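Local coordinates for protein putative pyrroline carboxylate reductase (Streptococcus pyogenes, PDB 2AMF) that probably catalyses the NAD(P)H-dependent reduction of 1-pyrroline-5-carboxylate to L-proline, the last step of proline biosynthesis, at residues 68-73 with 88-93; 108-113 with 157-162. All coordinates share one frame; numbering follows the deposited sequence.

Interaction 1: residues 68-73 with 88-93. With NA (sodium ion), chain R.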
loop_
_atom_site.group_PDB
_atom_site.type_symbol
_atom_site.label_atom_id
_atom_site.label_comp_id
_atom_site.label_asym_id
_atom_site.label_seq_id
_atom_site.Cartn_x
_atom_site.Cartn_y
_atom_site.Cartn_z
ATOM N N ILE E 68 17.986 36.620 -10.777
ATOM C CA ILE E 68 16.674 36.643 -10.129
ATOM C C ILE E 68 15.929 35.327 -10.376
ATOM O O ILE E 68 16.215 34.612 -11.350
ATOM C CB ILE E 68 15.797 37.844 -10.609
ATOM C CG1 ILE E 68 15.727 37.901 -12.147
ATOM C CG2 ILE E 68 16.319 39.164 -10.023
ATOM C CD1 ILE E 68 14.657 38.850 -12.711
ATOM N N LYS E 69 14.973 35.013 -9.497
ATOM C CA LYS E 69 14.197 33.784 -9.633
ATOM C C LYS E 69 13.153 33.894 -10.755
ATOM O O LYS E 69 12.689 34.996 -11.071
ATOM C CB LYS E 69 13.600 33.344 -8.280
ATOM C CG LYS E 69 12.263 33.965 -7.852
ATOM C CD LYS E 69 11.994 33.620 -6.378
ATOM C CE LYS E 69 10.536 33.777 -5.983
ATOM N NZ LYS E 69 10.206 35.134 -5.456
ATOM N N PRO E 70 12.804 32.752 -11.383
ATOM C CA PRO E 70 11.860 32.783 -12.503
ATOM C C PRO E 70 10.564 33.576 -12.229
ATOM O O PRO E 70 10.116 34.320 -13.103
ATOM C CB PRO E 70 11.579 31.287 -12.786
ATOM C CG PRO E 70 12.114 30.550 -11.613
ATOM C CD PRO E 70 13.262 31.381 -11.109
ATOM N N GLN E 71 9.996 33.427 -11.028
ATOM C CA GLN E 71 8.732 34.097 -10.633
ATOM C C GLN E 71 8.749 35.637 -10.720
ATOM O O GLN E 71 7.694 36.258 -10.798
ATOM C CB GLN E 71 8.310 33.686 -9.212
ATOM C CG GLN E 71 7.895 32.208 -9.030
ATOM C CD GLN E 71 9.069 31.278 -8.697
ATOM O OE1 GLN E 71 10.233 31.633 -8.867
ATOM N NE2 GLN E 71 8.752 30.075 -8.237
ATOM N N LEU E 72 9.940 36.235 -10.708
ATOM C CA LEU E 72 10.107 37.694 -10.685
ATOM C C LEU E 72 10.483 38.340 -12.021
ATOM O O LEU E 72 10.588 39.563 -12.102
ATOM C CB LEU E 72 11.159 38.073 -9.639
ATOM C CG LEU E 72 10.690 38.646 -8.301
ATOM C CD1 LEU E 72 9.288 38.161 -7.912
ATOM C CD2 LEU E 72 11.703 38.329 -7.212
ATOM N N PHE E 73 10.702 37.517 -13.044
ATOM C CA PHE E 73 11.138 37.976 -14.362
ATOM C C PHE E 73 10.245 39.091 -14.948
ATOM O O PHE E 73 10.731 40.180 -15.258
ATOM C CB PHE E 73 11.251 36.776 -15.329
ATOM C CG PHE E 73 12.649 36.178 -15.417
ATOM C CD1 PHE E 73 13.401 35.923 -14.265
ATOM C CD2 PHE E 73 13.208 35.861 -16.657
ATOM C CE1 PHE E 73 14.688 35.385 -14.348
ATOM C CE2 PHE E 73 14.496 35.312 -16.741
ATOM C CZ PHE E 73 15.227 35.078 -15.591
ATOM N N SER E 88 20.233 34.390 -19.009
ATOM C CA SER E 88 19.323 33.973 -17.940
ATOM C C SER E 88 19.757 32.615 -17.373
ATOM O O SER E 88 20.135 31.710 -18.128
ATOM C CB SER E 88 17.884 33.889 -18.466
ATOM O OG SER E 88 17.015 33.217 -17.553
ATOM N N MET E 89 19.683 32.470 -16.051
ATOM C CA MET E 89 19.971 31.169 -15.417
ATOM C C MET E 89 18.700 30.492 -14.857
ATOM O O MET E 89 18.772 29.466 -14.178
ATOM C CB MET E 89 21.075 31.299 -14.356
ATOM C CG MET E 89 20.678 31.953 -13.006
ATOM S SD MET E 89 22.074 32.145 -11.817
ATOM C CE MET E 89 23.227 32.966 -12.899
ATOM N N ALA E 90 17.546 31.061 -15.200
ATOM C CA ALA E 90 16.277 30.676 -14.596
ATOM C C ALA E 90 15.727 29.382 -15.172
ATOM O O ALA E 90 15.771 29.158 -16.381
ATOM C CB ALA E 90 15.254 31.798 -14.736
ATOM N N ALA E 91 15.230 28.534 -14.269
ATOM C CA ALA E 91 14.574 27.299 -14.624
ATOM C C ALA E 91 13.230 27.619 -15.223
ATOM O O ALA E 91 12.504 28.482 -14.713
ATOM C CB ALA E 91 14.384 26.429 -13.382
ATOM N N GLY E 92 12.906 26.904 -16.295
ATOM C CA GLY E 92 11.571 26.908 -16.871
ATOM C C GLY E 92 11.147 28.089 -17.728
ATOM O O GLY E 92 9.985 28.175 -18.114
ATOM N N ILE E 93 12.050 29.015 -18.015
ATOM C CA ILE E 93 11.689 30.188 -18.815
ATOM C C ILE E 93 12.440 30.159 -20.135
ATOM O O ILE E 93 13.674 30.214 -20.158
ATOM C CB ILE E 93 11.977 31.508 -18.064
ATOM C CG1 ILE E 93 11.184 31.518 -16.753
ATOM C CG2 ILE E 93 11.661 32.719 -18.983
ATOM C CD1 ILE E 93 11.111 32.841 -16.067
HETATM NA NA NA R . 8.216 26.544 -17.899
HETATM O O HOH W 1 18.151 34.097 -13.921
HETATM O O HOH W 2 9.332 25.101 -19.435
HETATM O O HOH W 3 6.774 27.203 -19.979
#
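I93 reaches the ring of F73 because its CG1 lies anti to its own carbonyl carbon (chi1 -59°) and the chain then runs on extended, which lifts CD1 over one face of the phenyl group. The evidence for a CH-pi contact is that I93 CD1 sits 4.0 Å from the centroid of the F73 ring and 25° off its normal, displaced toward the rim. The same methyl also packs against the proline, I93 CD1 lying 3.7 Å from P70 CB. On S88 the hydroxyl is anti to the backbone N. This places S88 OG at the edge of the F73 ring, near its plane, 3.2 Å from F73 CZ. That oxygen accepts a nearly straight bond from the backbone two residues on, A90 N to S88 OG at 3.2 Å with an N-H...O angle of 165°, which defines an ST turn where strand 86-88 ends. The A90 methyl comes obliquely to the ring, A90 CB being 3.4 Å from F73 CZ.

No direct hydrogen bond joins 68-73 to 88-93. A water bridges them instead, donating to I68 O at 3.3 Å and accepting from M89 N at 3.1 Å, and both this water and I68 O lie in the plane of the F73 ring at its edge. L98 of helix 95-102 also packs on F73. Beyond the turn, G92 O binds a sodium ion 2.4 Å away, together with two waters and the backbone oxygens of A256, K257 and the C-terminal L259.

I68 and A91 are NADP(+)-binding residues, so these loops after strands 63-66 and 86-88 shape part of the cofactor site. The chemistry implies that apolar packing of the F73 ring and P70 against A90 and I93 holds them together, while a water and the S88 hydroxyl, both at the ring edge, satisfy the backbone N-H groups of M89 and A90.

Interaction 2: residues 108-113 with 157-162. With PRO (proline), chain S.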
loop_
_atom_site.group_PDB
_atom_site.type_symbol
_atom_site.label_atom_id
_atom_site.label_comp_id
_atom_site.label_asym_id
_atom_site.label_seq_id
_atom_site.Cartn_x
_atom_site.Cartn_y
_atom_site.Cartn_z
ATOM N N LEU E 108 20.111 36.552 -26.772
ATOM C CA LEU E 108 19.763 36.025 -25.443
ATOM C C LEU E 108 20.280 34.629 -25.323
ATOM O O LEU E 108 20.243 33.865 -26.302
ATOM C CB LEU E 108 18.247 36.031 -25.191
ATOM C CG LEU E 108 17.487 37.360 -25.329
ATOM C CD1 LEU E 108 15.999 37.112 -25.370
ATOM C CD2 LEU E 108 17.833 38.326 -24.199
ATOM N N LEU E 109 20.774 34.304 -24.132
ATOM C CA LEU E 109 21.330 32.987 -23.858
ATOM C C LEU E 109 20.751 32.410 -22.594
ATOM O O LEU E 109 20.408 33.138 -21.660
ATOM C CB LEU E 109 22.864 33.028 -23.757
ATOM C CG LEU E 109 23.565 33.575 -25.010
ATOM C CD1 LEU E 109 23.964 35.037 -24.800
ATOM C CD2 LEU E 109 24.788 32.765 -25.351
ATOM N N ARG E 110 20.618 31.094 -22.566
ATOM C CA ARG E 110 20.235 30.446 -21.320
ATOM C C ARG E 110 21.344 29.583 -20.785
ATOM O O ARG E 110 22.007 28.873 -21.542
ATOM C CB ARG E 110 18.997 29.586 -21.511
ATOM C CG ARG E 110 17.728 30.329 -21.335
ATOM C CD ARG E 110 16.570 29.363 -21.501
ATOM N NE ARG E 110 16.282 28.572 -20.297
ATOM C CZ ARG E 110 15.394 27.577 -20.262
ATOM N NH1 ARG E 110 14.711 27.242 -21.361
ATOM N NH2 ARG E 110 15.172 26.914 -19.131
ATOM N N ILE E 111 21.534 29.635 -19.475
ATOM C CA ILE E 111 22.382 28.652 -18.805
ATOM C C ILE E 111 21.618 27.905 -17.704
ATOM O O ILE E 111 20.620 28.409 -17.152
ATOM C CB ILE E 111 23.702 29.266 -18.252
ATOM C CG1 ILE E 111 23.430 30.269 -17.122
ATOM C CG2 ILE E 111 24.559 29.856 -19.385
ATOM C CD1 ILE E 111 24.724 30.754 -16.409
ATOM N N MET E 112 22.069 26.696 -17.406
ATOM C CA MET E 112 21.554 25.980 -16.251
ATOM C C MET E 112 22.739 25.424 -15.499
ATOM O O MET E 112 23.275 24.383 -15.870
ATOM C CB MET E 112 20.531 24.873 -16.619
ATOM C CG MET E 112 19.914 24.088 -15.373
ATOM S SD MET E 112 19.414 25.133 -13.981
ATOM C CE MET E 112 18.106 26.080 -14.747
ATOM N N PRO E 113 23.187 26.165 -14.475
ATOM C CA PRO E 113 24.320 25.805 -13.611
ATOM C C PRO E 113 23.827 25.026 -12.377
ATOM O O PRO E 113 22.619 24.777 -12.233
ATOM C CB PRO E 113 24.895 27.179 -13.208
ATOM C CG PRO E 113 23.627 28.080 -13.144
ATOM C CD PRO E 113 22.606 27.477 -14.112
ATOM N N ASP E 157 15.597 20.444 -24.361
ATOM C CA ASP E 157 16.115 19.550 -23.329
ATOM C C ASP E 157 16.487 20.270 -22.027
ATOM O O ASP E 157 17.010 19.637 -21.090
ATOM C CB ASP E 157 17.324 18.778 -23.868
ATOM C CG ASP E 157 16.951 17.783 -24.976
ATOM O OD1 ASP E 157 15.846 17.197 -24.929
ATOM O OD2 ASP E 157 17.771 17.582 -25.900
ATOM N N PHE E 158 16.239 21.581 -21.952
ATOM C CA PHE E 158 16.629 22.332 -20.753
ATOM C C PHE E 158 15.925 21.938 -19.454
ATOM O O PHE E 158 16.565 21.959 -18.399
ATOM C CB PHE E 158 16.579 23.848 -20.956
ATOM C CG PHE E 158 17.940 24.465 -21.187
ATOM C CD1 PHE E 158 18.723 24.074 -22.281
ATOM C CD2 PHE E 158 18.451 25.414 -20.292
ATOM C CE1 PHE E 158 19.973 24.615 -22.477
ATOM C CE2 PHE E 158 19.691 25.983 -20.488
ATOM C CZ PHE E 158 20.460 25.589 -21.573
ATOM N N ASP E 159 14.637 21.560 -19.523
ATOM C CA ASP E 159 13.908 21.205 -18.282
ATOM C C ASP E 159 14.461 19.906 -17.680
ATOM O O ASP E 159 14.680 19.817 -16.470
ATOM C CB ASP E 159 12.393 21.111 -18.512
ATOM C CG ASP E 159 11.736 22.480 -18.708
ATOM O OD1 ASP E 159 12.371 23.535 -18.412
ATOM O OD2 ASP E 159 10.561 22.490 -19.152
ATOM N N THR E 160 14.720 18.932 -18.549
ATOM C CA THR E 160 15.352 17.676 -18.186
ATOM C C THR E 160 16.754 17.876 -17.607
ATOM O O THR E 160 17.085 17.306 -16.570
ATOM C CB THR E 160 15.395 16.711 -19.413
ATOM O OG1 THR E 160 14.083 16.617 -19.971
ATOM C CG2 THR E 160 15.877 15.303 -19.018
ATOM N N PHE E 161 17.563 18.705 -18.260
ATOM C CA PHE E 161 18.889 19.038 -17.742
ATOM C C PHE E 161 18.796 19.710 -16.371
ATOM O O PHE E 161 19.602 19.421 -15.475
ATOM C CB PHE E 161 19.634 19.950 -18.713
ATOM C CG PHE E 161 21.093 20.113 -18.398
ATOM C CD1 PHE E 161 22.048 19.325 -19.047
ATOM C CD2 PHE E 161 21.518 21.055 -17.461
ATOM C CE1 PHE E 161 23.385 19.486 -18.774
ATOM C CE2 PHE E 161 22.846 21.217 -17.172
ATOM C CZ PHE E 161 23.798 20.432 -17.832
ATOM N N THR E 162 17.838 20.620 -16.219
ATOM C CA THR E 162 17.548 21.224 -14.919
ATOM C C THR E 162 17.406 20.136 -13.836
ATOM O O THR E 162 17.951 20.271 -12.741
ATOM C CB THR E 162 16.270 22.124 -14.991
ATOM O OG1 THR E 162 16.465 23.172 -15.960
ATOM C CG2 THR E 162 15.903 22.719 -13.624
HETATM N N PRO S . 21.135 26.030 -7.886
HETATM C CA PRO S . 20.014 26.587 -8.635
HETATM C C PRO S . 20.179 26.856 -10.151
HETATM O O PRO S . 20.758 26.082 -10.912
HETATM C CB PRO S . 19.652 27.836 -7.817
HETATM C CG PRO S . 19.968 27.396 -6.358
HETATM C CD PRO S . 20.872 26.143 -6.445
HETATM O OXT PRO S . 19.691 27.856 -10.677
HETATM O O HOH W 4 14.605 24.779 -17.254
HETATM O O HOH W 5 12.812 25.263 -20.204
#
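R110 lays its guanidinium beside the F158 ring, with F158 CD2 over one guanidinium face at 3.7 Å from R110 CZ. The two planes are 51° apart, so this is an inclined contact rather than a parallel stack. Two waters at the guanidinium edge lead to D159: one accepts from R110 NH1 at 3.0 Å, and the other, bonded weakly to NH2, also donates to T162 OG1. Each donates to D159 OD1, while R110 NH1 has a direct salt bridge to E155. At I111 the contact is backbone only, its carbonyl carbon meeting the edge of the F158 ring. M112, with CG anti to the backbone N (chi1 -179°) and bends at chi2 and chi3, crosses T162 at about a right angle, M112 CE lying 3.6 Å from T162 OG1. M112 O meets the edge of the F161 ring, 3.5 Å from F161 CE2. T162 OG1 in turn donates to F158 O at 2.7 Å; the backbone N of T162 reaches the same oxygen from the opposite face.

M112 SD is 3.5 Å from O of a bound proline. Strand 108-112 of the Rossmann-type sheet thus meets the start of helix 158-185, the N-to-C directions of strand 108-112 and helix segment 158-162 being 26° apart, joining the dinucleotide-binding fold to the dimerisation region beside the proline site.

Both contacts are buried, and they share the seam between neighbouring parallel strands: S88 O lies 2.8 Å from I111 N and S88 N 2.9 Å from L109 O, probable hydrogen bonds. The centres of the two contacts are about 11 Å apart. Interaction 1 stays within the nucleotide-binding part, joining two loops at strand ends largely by apolar packing; interaction 2 ties the same sheet to the first turn of helix 158-185 and mixes aromatic packing with a water-linked arginine and aspartate. M89 O, 3.5 Å from M112 CE, brings them together near bound proline. Each also reaches the second subunit, where T228 packs on A91 from 88-93 and on T162 from 157-162.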